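Local coordinates for mitogen activated protein kinase, putative (Leishmania donovani, PDB 4QNY) that probably transfers the terminal phosphate of ATP to serine or threonine residues of other proteins, as mitogen-activated protein kinases do, at residues A[89-92]-A[97-100]; A[125-130]-A[217-222]; A[285-290]-A[306-311]. All coordinates share one frame; numbering follows the deposited sequence. Where two conformers were deposited one is given.

The three contacts follow one another along the chain, and none nests in or crosses another. Interaction 1 closes the short loop between strands 86-90 and 101-106 in the N-terminal lobe. Interaction 2 spans 86 residues of the C-terminal lobe and joins helix 124-143 to the C-terminal end of helix 206-219. Interaction 3 closes a shorter span and holds the segment after helix 302-306 against helix 282-291. Interactions 2 and 3 are neighbours, with centres about 12 Å apart. L220 of the former packs on L288 of the latter. Interaction 1 lies on the opposite side of the chain's centre and touches neither; its nearest atoms are about 25 Å from interaction 2.

Interaction 1 of 3, residues A[89-92]-A[97-100]; sequences ILTP and NFDH
F98 has CG anti to its backbone N (chi1 -161°), which places the phenyl ring against P92 CD and next to T91. T91 OG1 sits between the backbone N and the carbonyl carbon; CG2 then lies anti to the carbonyl carbon and reaches F98 CE1. The main apolar contact is a CH-pi interaction. P92 CD lies over one face of F98, 4.1 Å from the ring centroid and 26° off its normal. The pyrrolidine stands roughly perpendicular to the phenyl group. T91 CB approaches F98 CE1 obliquely at 3.7 Å. P92 also presses on the backbone of the other segment, with CD 3.3 Å from H100 O. Its CG is 4.3 Å from H100 CE1. No hydrogen bond crosses between the two segments; the contact rests on packing by P92 and T91. The loop has polar ties of its own. H100 ND1 donates to D99 OD2 at 2.9 Å with a nearly straight bond (177°). The acceptor lies in the imidazole plane, and the donor comes from the syn side of the carboxylate but tilted well out of its plane. This helps set the rotation of the imidazole. F98 is also the centre of an inverse gamma turn, closed by a weak bond from D99 N to N97 O. Beyond the loop, F59 meets the F98 ring edge to face, K341 of helix 337-349 binds F98 O, and I344 and Y345 pack on T91. The contact closes the connection of an antiparallel pair, beta-4 and beta-5 of the protein kinase N lobe, against a C-terminal helix.

Interaction 2 of 3, residues A[125-130]-A[217-222]; sequences AHIQFF and GELLGS
I127 and L219 mark the closest backbone approach, with CA atoms 6.5 Å apart. Residues 125-130 are helical throughout. Residues 217-219 are the last helical ones of helix 206-219, and the chain then leaves the helix through L220 and G221. At G221 the backbone leaves helical angles with a positive phi of 109°, a conformation that suits a glycine. E218 O accepts both G221 N and S222 N, from the same face of its carbonyl plane, which closes the end of the helix. The side chains that meet are all apolar. I127 points at the other segment, and it and L219 share most of the contact equally. In I127, chi1 of -57° puts CG1 beside the backbone N and CG2 anti to it; CG2 rests on L219 CB at 4.0 Å. The other branch extends through CG1, so that CD1 comes within 3.3 Å of L219 O, in a close van der Waals contact with the helix-end carbonyl. The same CD1 touches L220 CD2 at 3.8 Å. The side chains of I127 and L219 run antiparallel alongside each other. One turn on, F130 CD2 meets L219 CD2 obliquely at 4.2 Å. No hydrogen bond crosses the interface; it is a buried hydrophobic seam. I131 of helix 124-143 adds to the cover on L219. L116 of helix 112-117 also packs on L219, and A284 and L288 of helix 282-291 pack on L220. The seam thus joins alpha-E to the end of alpha-F of the kinase C lobe, with helices 112-117 and 282-291 beside it.

Interaction 3 of 3, residues A[285-290]-A[306-311]; sequences LDLLRH and MRHPFL
H308 and D286 are joined by a short side-chain hydrogen bond, with H308 NE2 giving its proton to D286 OD2 at 2.6 Å. The bond is almost straight (177°) and lies in the imidazole plane. It uses the anti lone pair of OD2, and the carboxylate and ring are nearly coplanar. Both residues have CG anti to the backbone N (chi1 175° for D286 and -168° for H308), which brings the carboxylate and the imidazole into contact. The second ring nitrogen is also used. F310 N donates to H308 ND1 at 3.1 Å, from a position tilted out of the ring plane. With a bond at each nitrogen, the imidazole is fixed in rotation. Its faces are covered as well. L287 CB makes a CH-pi contact over one face, 3.8 Å from the ring centroid, and P309 CD covers the opposite face. L287 serves a second ring through its other methyl branch. CD1 stays by H308 CG, while CD2 reaches F310 CD2 obliquely at 3.6 Å. R289 grips D286 OD1 side-on through NE and NH2, both from above the carboxylate plane, on the same face, in a salt bridge (NH2 to OD1 3.0 Å). D286 therefore divides its oxygens between R289 and H308. The arginine would probably stabilise the negative charge of the carboxylate. F310 packs further on E124 and Q128 of helix 124-143. The His-Pro-Phe sequence is a familiar mark of the end of the kinase C lobe, and here it is clasped to helix 282-291, the alpha-H helix of the fold.

Interaction 1 of 3, residues A[89-92]-A[97-100]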
ATOM      1  N   ILE A  89       9.914  -9.527 -16.111  1.00 27.06           N
ATOM      2  CA  ILE A  89      10.728  -8.325 -15.945  1.00 27.96           C
ATOM      3  C   ILE A  89      11.456  -8.006 -17.251  1.00 37.85           C
ATOM      4  O   ILE A  89      12.424  -8.675 -17.610  1.00 34.98           O
ATOM      5  CB  ILE A  89      11.765  -8.478 -14.813  1.00 26.60           C
ATOM      6  CG1 ILE A  89      11.085  -8.857 -13.495  1.00 24.50           C
ATOM      7  CG2 ILE A  89      12.567  -7.194 -14.648  1.00 20.77           C
ATOM      8  CD1 ILE A  89      10.216  -7.762 -12.920  1.00 38.02           C
ATOM      9  N   LEU A  90      10.986  -6.981 -17.955  0.57 35.75           N
ATOM     10  CA  LEU A  90      11.559  -6.613 -19.246  0.57 34.84           C
ATOM     11  C   LEU A  90      12.643  -5.552 -19.102  0.57 36.14           C
ATOM     12  O   LEU A  90      12.371  -4.423 -18.697  0.57 34.95           O
ATOM     13  CB  LEU A  90      10.465  -6.114 -20.190  0.57 30.86           C
ATOM     14  CG  LEU A  90       9.274  -7.050 -20.399  0.57 25.99           C
ATOM     15  CD1 LEU A  90       8.293  -6.451 -21.395  0.57 25.39           C
ATOM     16  CD2 LEU A  90       9.739  -8.424 -20.857  0.57 22.76           C
ATOM     17  N   THR A  91      13.872  -5.921 -19.446  1.00 37.42           N
ATOM     18  CA  THR A  91      15.012  -5.017 -19.348  1.00 31.31           C
ATOM     19  C   THR A  91      15.770  -4.935 -20.672  1.00 31.32           C
ATOM     20  O   THR A  91      15.844  -5.918 -21.406  1.00 32.49           O
ATOM     21  CB  THR A  91      15.975  -5.468 -18.242  1.00 30.22           C
ATOM     22  OG1 THR A  91      16.296  -6.848 -18.439  1.00 38.11           O
ATOM     23  CG2 THR A  91      15.338  -5.296 -16.869  1.00 24.29           C
ATOM     24  N   PRO A  92      16.330  -3.755 -20.985  1.00 36.01           N
ATOM     25  CA  PRO A  92      17.134  -3.581 -22.202  1.00 38.97           C
ATOM     26  C   PRO A  92      18.420  -4.401 -22.164  1.00 38.17           C
ATOM     27  O   PRO A  92      19.110  -4.414 -21.144  1.00 40.20           O
ATOM     28  CB  PRO A  92      17.447  -2.080 -22.208  1.00 36.60           C
ATOM     29  CG  PRO A  92      16.414  -1.464 -21.322  1.00 44.75           C
ATOM     30  CD  PRO A  92      16.145  -2.485 -20.265  1.00 43.76           C
ATOM     31  N   ASN A  97      21.652   1.450 -23.158  1.00 44.19           N
ATOM     32  CA  ASN A  97      20.264   1.817 -23.412  1.00 42.75           C
ATOM     33  C   ASN A  97      19.393   1.691 -22.165  1.00 34.31           C
ATOM     34  O   ASN A  97      18.231   2.096 -22.169  1.00 28.67           O
ATOM     35  CB  ASN A  97      19.678   0.954 -24.535  1.00 52.97           C
ATOM     36  CG  ASN A  97      20.383   1.163 -25.861  1.00 51.99           C
ATOM     37  OD1 ASN A  97      20.891   2.247 -26.145  1.00 51.15           O
ATOM     38  ND2 ASN A  97      20.412   0.121 -26.685  1.00 50.06           N
ATOM     39  N   PHE A  98      19.958   1.132 -21.100  1.00 27.72           N
ATOM     40  CA  PHE A  98      19.195   0.900 -19.877  1.00 27.30           C
ATOM     41  C   PHE A  98      18.914   2.210 -19.147  1.00 28.84           C
ATOM     42  O   PHE A  98      19.648   2.597 -18.235  1.00 23.89           O
ATOM     43  CB  PHE A  98      19.936  -0.078 -18.954  1.00 26.74           C
ATOM     44  CG  PHE A  98      19.052  -0.725 -17.912  1.00 38.07           C
ATOM     45  CD1 PHE A  98      18.933  -2.103 -17.853  1.00 40.35           C
ATOM     46  CD2 PHE A  98      18.351   0.039 -16.994  1.00 40.71           C
ATOM     47  CE1 PHE A  98      18.125  -2.703 -16.903  1.00 48.93           C
ATOM     48  CE2 PHE A  98      17.544  -0.556 -16.048  1.00 34.93           C
ATOM     49  CZ  PHE A  98      17.431  -1.926 -15.999  1.00 41.22           C
ATOM     50  N   ASP A  99      17.839   2.880 -19.543  1.00 23.43           N
ATOM     51  CA  ASP A  99      17.373   4.069 -18.845  1.00 23.40           C
ATOM     52  C   ASP A  99      15.900   3.903 -18.489  1.00 24.14           C
ATOM     53  O   ASP A  99      15.231   4.855 -18.091  1.00 28.55           O
ATOM     54  CB  ASP A  99      17.591   5.322 -19.696  1.00 27.91           C
ATOM     55  CG  ASP A  99      16.810   5.292 -20.996  1.00 24.39           C
ATOM     56  OD1 ASP A  99      16.636   6.365 -21.609  1.00 39.85           O
ATOM     57  OD2 ASP A  99      16.371   4.196 -21.407  1.00 37.77           O
ATOM     58  N   HIS A 100      15.412   2.675 -18.641  1.00 27.12           N
ATOM     59  CA  HIS A 100      14.020   2.335 -18.368  1.00 28.30           C
ATOM     60  C   HIS A 100      13.846   0.821 -18.379  1.00 21.01           C
ATOM     61  O   HIS A 100      14.679   0.103 -18.928  1.00 21.37           O
ATOM     62  CB  HIS A 100      13.090   2.965 -19.405  1.00 21.60           C
ATOM     63  CG  HIS A 100      13.085   2.245 -20.716  1.00 27.69           C
ATOM     64  ND1 HIS A 100      14.082   2.398 -21.655  1.00 25.47           N
ATOM     65  CD2 HIS A 100      12.209   1.354 -21.240  1.00 27.60           C
ATOM     66  CE1 HIS A 100      13.818   1.639 -22.704  1.00 27.41           C
ATOM     67  NE2 HIS A 100      12.688   0.994 -22.476  1.00 25.02           N
TER

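Interaction 2 of 3, residues A[125-130]-A[217-222]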
ATOM      1  N   ALA A 125     -21.090  -7.338   3.900  1.00 31.75           N
ATOM      2  CA  ALA A 125     -20.525  -8.579   3.383  1.00 34.61           C
ATOM      3  C   ALA A 125     -19.391  -8.294   2.405  1.00 26.13           C
ATOM      4  O   ALA A 125     -18.395  -9.016   2.371  1.00 26.24           O
ATOM      5  CB  ALA A 125     -21.606  -9.416   2.715  1.00 37.02           C
ATOM      6  N   HIS A 126     -19.552  -7.241   1.609  1.00 31.31           N
ATOM      7  CA  HIS A 126     -18.506  -6.802   0.690  1.00 30.17           C
ATOM      8  C   HIS A 126     -17.272  -6.345   1.457  1.00 31.42           C
ATOM      9  O   HIS A 126     -16.145  -6.707   1.116  1.00 24.29           O
ATOM     10  CB  HIS A 126     -19.009  -5.664  -0.203  1.00 34.15           C
ATOM     11  CG  HIS A 126     -19.952  -6.105  -1.279  1.00 42.50           C
ATOM     12  ND1 HIS A 126     -21.043  -5.356  -1.664  1.00 44.01           N
ATOM     13  CD2 HIS A 126     -19.962  -7.212  -2.058  1.00 43.24           C
ATOM     14  CE1 HIS A 126     -21.688  -5.985  -2.630  1.00 42.56           C
ATOM     15  NE2 HIS A 126     -21.052  -7.114  -2.889  1.00 43.86           N
ATOM     16  N   ILE A 127     -17.500  -5.548   2.495  1.00 28.69           N
ATOM     17  CA  ILE A 127     -16.421  -4.988   3.300  1.00 26.18           C
ATOM     18  C   ILE A 127     -15.676  -6.077   4.066  1.00 18.72           C
ATOM     19  O   ILE A 127     -14.448  -6.061   4.142  1.00 20.77           O
ATOM     20  CB  ILE A 127     -16.957  -3.937   4.291  1.00 24.85           C
ATOM     21  CG1 ILE A 127     -17.693  -2.829   3.536  1.00 30.91           C
ATOM     22  CG2 ILE A 127     -15.828  -3.352   5.118  1.00 29.13           C
ATOM     23  CD1 ILE A 127     -18.431  -1.864   4.434  1.00 37.30           C
ATOM     24  N   GLN A 128     -16.427  -7.023   4.624  1.00 19.36           N
ATOM     25  CA  GLN A 128     -15.846  -8.144   5.358  1.00 19.43           C
ATOM     26  C   GLN A 128     -14.842  -8.918   4.509  1.00 27.49           C
ATOM     27  O   GLN A 128     -13.750  -9.247   4.971  1.00 31.26           O
ATOM     28  CB  GLN A 128     -16.944  -9.090   5.848  1.00 20.37           C
ATOM     29  CG  GLN A 128     -17.718  -8.581   7.049  1.00 20.55           C
ATOM     30  CD  GLN A 128     -18.996  -9.361   7.292  1.00 30.32           C
ATOM     31  OE1 GLN A 128     -19.483 -10.068   6.411  1.00 27.03           O
ATOM     32  NE2 GLN A 128     -19.543  -9.236   8.496  1.00 36.19           N
ATOM     33  N   PHE A 129     -15.221  -9.202   3.268  1.00 24.96           N
ATOM     34  CA  PHE A 129     -14.369  -9.961   2.360  1.00 26.94           C
ATOM     35  C   PHE A 129     -13.151  -9.140   1.936  1.00 25.79           C
ATOM     36  O   PHE A 129     -12.052  -9.675   1.802  1.00 32.16           O
ATOM     37  CB  PHE A 129     -15.165 -10.414   1.134  1.00 27.56           C
ATOM     38  CG  PHE A 129     -14.448 -11.424   0.284  1.00 39.52           C
ATOM     39  CD1 PHE A 129     -13.745 -12.465   0.865  1.00 40.65           C
ATOM     40  CD2 PHE A 129     -14.490 -11.341  -1.098  1.00 49.51           C
ATOM     41  CE1 PHE A 129     -13.086 -13.399   0.087  1.00 38.40           C
ATOM     42  CE2 PHE A 129     -13.835 -12.272  -1.884  1.00 48.30           C
ATOM     43  CZ  PHE A 129     -13.133 -13.302  -1.291  1.00 42.92           C
ATOM     44  N   PHE A 130     -13.355  -7.842   1.729  1.00 23.78           N
ATOM     45  CA  PHE A 130     -12.257  -6.934   1.405  1.00 18.02           C
ATOM     46  C   PHE A 130     -11.241  -6.865   2.540  1.00 23.87           C
ATOM     47  O   PHE A 130     -10.042  -7.033   2.326  1.00 17.15           O
ATOM     48  CB  PHE A 130     -12.786  -5.528   1.106  1.00 17.76           C
ATOM     49  CG  PHE A 130     -13.349  -5.367  -0.276  1.00 23.44           C
ATOM     50  CD1 PHE A 130     -12.943  -6.196  -1.309  1.00 23.18           C
ATOM     51  CD2 PHE A 130     -14.281  -4.378  -0.545  1.00 27.55           C
ATOM     52  CE1 PHE A 130     -13.460  -6.045  -2.582  1.00 25.21           C
ATOM     53  CE2 PHE A 130     -14.801  -4.222  -1.815  1.00 24.46           C
ATOM     54  CZ  PHE A 130     -14.390  -5.056  -2.835  1.00 26.91           C
ATOM     55  N   GLY A 217     -12.678   2.660   7.395  1.00 20.36           N
ATOM     56  CA  GLY A 217     -13.472   3.841   7.679  1.00 20.90           C
ATOM     57  C   GLY A 217     -14.145   4.399   6.440  1.00 22.58           C
ATOM     58  O   GLY A 217     -15.252   4.935   6.509  1.00 17.62           O
ATOM     59  N   GLU A 218     -13.476   4.265   5.301  1.00 16.54           N
ATOM     60  CA  GLU A 218     -14.014   4.758   4.040  1.00 27.11           C
ATOM     61  C   GLU A 218     -14.994   3.765   3.421  1.00 17.65           C
ATOM     62  O   GLU A 218     -15.998   4.162   2.829  1.00 18.47           O
ATOM     63  CB  GLU A 218     -12.883   5.063   3.057  1.00 16.71           C
ATOM     64  CG  GLU A 218     -11.974   6.195   3.499  1.00 27.72           C
ATOM     65  CD  GLU A 218     -10.886   6.497   2.490  1.00 32.79           C
ATOM     66  OE1 GLU A 218     -11.196   6.562   1.282  1.00 22.55           O
ATOM     67  OE2 GLU A 218      -9.722   6.670   2.905  1.00 33.89           O
ATOM     68  N   LEU A 219     -14.695   2.476   3.557  1.00 17.29           N
ATOM     69  CA  LEU A 219     -15.567   1.423   3.044  1.00 24.91           C
ATOM     70  C   LEU A 219     -16.922   1.437   3.744  1.00 27.93           C
ATOM     71  O   LEU A 219     -17.948   1.120   3.140  1.00 28.51           O
ATOM     72  CB  LEU A 219     -14.908   0.051   3.208  1.00 17.40           C
ATOM     73  CG  LEU A 219     -13.729  -0.266   2.285  1.00 23.87           C
ATOM     74  CD1 LEU A 219     -13.021  -1.534   2.734  1.00 16.64           C
ATOM     75  CD2 LEU A 219     -14.192  -0.394   0.840  1.00 20.30           C
ATOM     76  N   LEU A 220     -16.920   1.817   5.018  1.00 18.44           N
ATOM     77  CA  LEU A 220     -18.145   1.873   5.809  1.00 19.23           C
ATOM     78  C   LEU A 220     -19.018   3.069   5.435  1.00 24.50           C
ATOM     79  O   LEU A 220     -20.096   3.259   5.998  1.00 23.55           O
ATOM     80  CB  LEU A 220     -17.811   1.918   7.301  1.00 25.04           C
ATOM     81  CG  LEU A 220     -17.407   0.587   7.938  1.00 32.34           C
ATOM     82  CD1 LEU A 220     -16.885   0.804   9.349  1.00 25.92           C
ATOM     83  CD2 LEU A 220     -18.584  -0.379   7.939  1.00 28.16           C
ATOM     84  N   GLY A 221     -18.545   3.877   4.490  1.00 23.51           N
ATOM     85  CA  GLY A 221     -19.320   4.996   3.985  1.00 32.64           C
ATOM     86  C   GLY A 221     -18.788   6.348   4.414  1.00 44.74           C
ATOM     87  O   GLY A 221     -19.448   7.071   5.161  1.00 52.08           O
ATOM     88  N   SER A 222     -17.596   6.696   3.935  1.00 40.20           N
ATOM     89  CA  SER A 222     -16.979   7.971   4.284  1.00 31.41           C
ATOM     90  C   SER A 222     -15.811   8.335   3.372  1.00 19.42           C
ATOM     91  O   SER A 222     -15.174   7.468   2.777  1.00 26.57           O
ATOM     92  CB  SER A 222     -16.497   7.947   5.737  1.00 28.24           C
ATOM     93  OG  SER A 222     -15.823   9.149   6.069  1.00 31.26           O
TER

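Interaction 3 of 3, residues A[285-290]-A[306-311]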
ATOM      1  N   LEU A 285     -17.782  -1.397  13.930  1.00 22.26           N
ATOM      2  CA  LEU A 285     -17.350  -0.170  14.586  1.00 18.90           C
ATOM      3  C   LEU A 285     -16.322  -0.440  15.677  1.00 29.25           C
ATOM      4  O   LEU A 285     -15.543   0.442  16.035  1.00 41.08           O
ATOM      5  CB  LEU A 285     -18.554   0.575  15.164  1.00 19.79           C
ATOM      6  CG  LEU A 285     -19.510   1.146  14.115  1.00 20.34           C
ATOM      7  CD1 LEU A 285     -20.613   1.964  14.769  1.00 21.33           C
ATOM      8  CD2 LEU A 285     -18.745   1.978  13.095  1.00 19.71           C
ATOM      9  N   ASP A 286     -16.316  -1.660  16.205  1.00 26.35           N
ATOM     10  CA  ASP A 286     -15.314  -2.032  17.195  1.00 19.20           C
ATOM     11  C   ASP A 286     -13.975  -2.319  16.532  1.00 22.02           C
ATOM     12  O   ASP A 286     -12.928  -1.891  17.019  1.00 17.72           O
ATOM     13  CB  ASP A 286     -15.760  -3.247  18.001  1.00 19.17           C
ATOM     14  CG  ASP A 286     -14.682  -3.732  18.948  1.00 33.95           C
ATOM     15  OD1 ASP A 286     -14.404  -3.024  19.936  1.00 31.06           O
ATOM     16  OD2 ASP A 286     -14.108  -4.814  18.702  1.00 37.07           O
ATOM     17  N   LEU A 287     -14.016  -3.055  15.425  1.00 17.58           N
ATOM     18  CA  LEU A 287     -12.810  -3.357  14.662  1.00 22.92           C
ATOM     19  C   LEU A 287     -12.179  -2.070  14.146  1.00 16.25           C
ATOM     20  O   LEU A 287     -10.960  -1.920  14.147  1.00 28.55           O
ATOM     21  CB  LEU A 287     -13.125  -4.298  13.499  1.00 17.27           C
ATOM     22  CG  LEU A 287     -11.931  -4.718  12.638  1.00 19.20           C
ATOM     23  CD1 LEU A 287     -10.904  -5.467  13.471  1.00 25.50           C
ATOM     24  CD2 LEU A 287     -12.385  -5.559  11.456  1.00 17.19           C
ATOM     25  N   LEU A 288     -13.027  -1.144  13.710  1.00 16.41           N
ATOM     26  CA  LEU A 288     -12.579   0.161  13.239  1.00 15.98           C
ATOM     27  C   LEU A 288     -11.928   0.955  14.367  1.00 22.14           C
ATOM     28  O   LEU A 288     -10.873   1.564  14.183  1.00 23.19           O
ATOM     29  CB  LEU A 288     -13.754   0.943  12.648  1.00 16.46           C
ATOM     30  CG  LEU A 288     -13.449   2.328  12.076  1.00 19.75           C
ATOM     31  CD1 LEU A 288     -12.437   2.220  10.952  1.00 15.63           C
ATOM     32  CD2 LEU A 288     -14.723   3.003  11.592  1.00 19.26           C
ATOM     33  N   ARG A 289     -12.566   0.942  15.533  1.00 16.36           N
ATOM     34  CA  ARG A 289     -12.052   1.630  16.712  1.00 19.36           C
ATOM     35  C   ARG A 289     -10.689   1.092  17.132  1.00 24.27           C
ATOM     36  O   ARG A 289      -9.772   1.858  17.436  1.00 21.44           O
ATOM     37  CB  ARG A 289     -13.040   1.498  17.874  1.00 18.07           C
ATOM     38  CG  ARG A 289     -12.491   1.948  19.217  1.00 17.31           C
ATOM     39  CD  ARG A 289     -13.153   1.194  20.361  1.00 18.94           C
ATOM     40  NE  ARG A 289     -12.891  -0.241  20.285  1.00 31.79           N
ATOM     41  CZ  ARG A 289     -11.829  -0.836  20.820  1.00 34.92           C
ATOM     42  NH1 ARG A 289     -10.923  -0.122  21.473  1.00 41.24           N
ATOM     43  NH2 ARG A 289     -11.671  -2.148  20.701  1.00 27.46           N
ATOM     44  N   HIS A 290     -10.561  -0.230  17.143  1.00 16.03           N
ATOM     45  CA  HIS A 290      -9.344  -0.877  17.613  1.00 16.93           C
ATOM     46  C   HIS A 290      -8.211  -0.762  16.591  1.00 19.22           C
ATOM     47  O   HIS A 290      -7.037  -0.715  16.959  1.00 17.75           O
ATOM     48  CB  HIS A 290      -9.620  -2.347  17.937  1.00 16.34           C
ATOM     49  CG  HIS A 290      -8.716  -2.915  18.986  1.00 27.46           C
ATOM     50  ND1 HIS A 290      -8.963  -4.118  19.609  1.00 20.85           N
ATOM     51  CD2 HIS A 290      -7.567  -2.440  19.525  1.00 25.93           C
ATOM     52  CE1 HIS A 290      -8.005  -4.364  20.485  1.00 20.07           C
ATOM     53  NE2 HIS A 290      -7.145  -3.362  20.453  1.00 23.86           N
ATOM     54  N   MET A 306      -7.861 -10.589  12.267  1.00 18.28           N
ATOM     55  CA  MET A 306      -8.377 -11.704  11.482  1.00 19.05           C
ATOM     56  C   MET A 306      -9.297 -12.591  12.314  1.00 29.74           C
ATOM     57  O   MET A 306     -10.169 -13.270  11.772  1.00 20.80           O
ATOM     58  CB  MET A 306      -7.231 -12.538  10.906  1.00 28.52           C
ATOM     59  CG  MET A 306      -6.429 -11.837   9.825  1.00 20.99           C
ATOM     60  SD  MET A 306      -5.206 -12.920   9.058  1.00 44.23           S
ATOM     61  CE  MET A 306      -4.149 -13.289  10.456  1.00 27.18           C
ATOM     62  N   ARG A 307      -9.099 -12.582  13.630  1.00 20.85           N
ATOM     63  CA  ARG A 307      -9.904 -13.398  14.535  1.00 23.24           C
ATOM     64  C   ARG A 307     -11.052 -12.600  15.146  1.00 21.25           C
ATOM     65  O   ARG A 307     -11.814 -13.119  15.961  1.00 33.39           O
ATOM     66  CB  ARG A 307      -9.033 -13.988  15.648  1.00 22.03           C
ATOM     67  CG  ARG A 307      -7.884 -14.853  15.154  1.00 29.28           C
ATOM     68  CD  ARG A 307      -7.346 -15.743  16.265  1.00 37.20           C
ATOM     69  NE  ARG A 307      -5.889 -15.697  16.356  1.00 42.13           N
ATOM     70  CZ  ARG A 307      -5.223 -15.027  17.292  1.00 49.04           C
ATOM     71  NH1 ARG A 307      -5.882 -14.349  18.222  1.00 51.85           N
ATOM     72  NH2 ARG A 307      -3.897 -15.039  17.301  1.00 44.78           N
ATOM     73  N   HIS A 308     -11.166 -11.337  14.750  1.00 20.24           N
ATOM     74  CA  HIS A 308     -12.230 -10.468  15.239  1.00 20.13           C
ATOM     75  C   HIS A 308     -13.600 -10.976  14.782  1.00 26.96           C
ATOM     76  O   HIS A 308     -13.738 -11.469  13.662  1.00 21.07           O
ATOM     77  CB  HIS A 308     -12.002  -9.034  14.756  1.00 22.52           C
ATOM     78  CG  HIS A 308     -12.871  -8.019  15.430  1.00 29.25           C
ATOM     79  ND1 HIS A 308     -14.111  -7.661  14.947  1.00 33.60           N
ATOM     80  CD2 HIS A 308     -12.679  -7.286  16.552  1.00 26.14           C
ATOM     81  CE1 HIS A 308     -14.646  -6.752  15.742  1.00 33.71           C
ATOM     82  NE2 HIS A 308     -13.797  -6.507  16.724  1.00 32.48           N
ATOM     83  N   PRO A 309     -14.615 -10.865  15.657  1.00 27.81           N
ATOM     84  CA  PRO A 309     -15.993 -11.291  15.374  1.00 31.38           C
ATOM     85  C   PRO A 309     -16.595 -10.708  14.091  1.00 36.84           C
ATOM     86  O   PRO A 309     -17.553 -11.274  13.566  1.00 22.88           O
ATOM     87  CB  PRO A 309     -16.763 -10.791  16.598  1.00 23.07           C
ATOM     88  CG  PRO A 309     -15.763 -10.832  17.695  1.00 22.56           C
ATOM     89  CD  PRO A 309     -14.452 -10.447  17.062  1.00 21.51           C
ATOM     90  N   PHE A 310     -16.049  -9.599  13.599  1.00 20.99           N
ATOM     91  CA  PHE A 310     -16.560  -8.977  12.381  1.00 20.75           C
ATOM     92  C   PHE A 310     -16.248  -9.824  11.150  1.00 31.20           C
ATOM     93  O   PHE A 310     -16.915  -9.712  10.122  1.00 36.36           O
ATOM     94  CB  PHE A 310     -15.978  -7.569  12.216  1.00 28.46           C
ATOM     95  CG  PHE A 310     -16.435  -6.860  10.970  1.00 25.30           C
ATOM     96  CD1 PHE A 310     -17.774  -6.563  10.774  1.00 20.21           C
ATOM     97  CD2 PHE A 310     -15.522  -6.477  10.001  1.00 24.96           C
ATOM     98  CE1 PHE A 310     -18.194  -5.908   9.629  1.00 35.11           C
ATOM     99  CE2 PHE A 310     -15.935  -5.820   8.856  1.00 18.70           C
ATOM    100  CZ  PHE A 310     -17.272  -5.533   8.671  1.00 19.44           C
ATOM    101  N   LEU A 311     -15.237 -10.680  11.265  1.00 31.94           N
ATOM    102  CA  LEU A 311     -14.794 -11.504  10.146  1.00 23.96           C
ATOM    103  C   LEU A 311     -14.929 -12.995  10.442  1.00 25.79           C
ATOM    104  O   LEU A 311     -14.228 -13.813   9.844  1.00 26.02           O
ATOM    105  CB  LEU A 311     -13.339 -11.185   9.802  1.00 20.17           C
ATOM    106  CG  LEU A 311     -12.975  -9.715   9.591  1.00 24.66           C
ATOM    107  CD1 LEU A 311     -11.471  -9.563   9.426  1.00 24.95           C
ATOM    108  CD2 LEU A 311     -13.710  -9.147   8.390  1.00 26.58           C
TER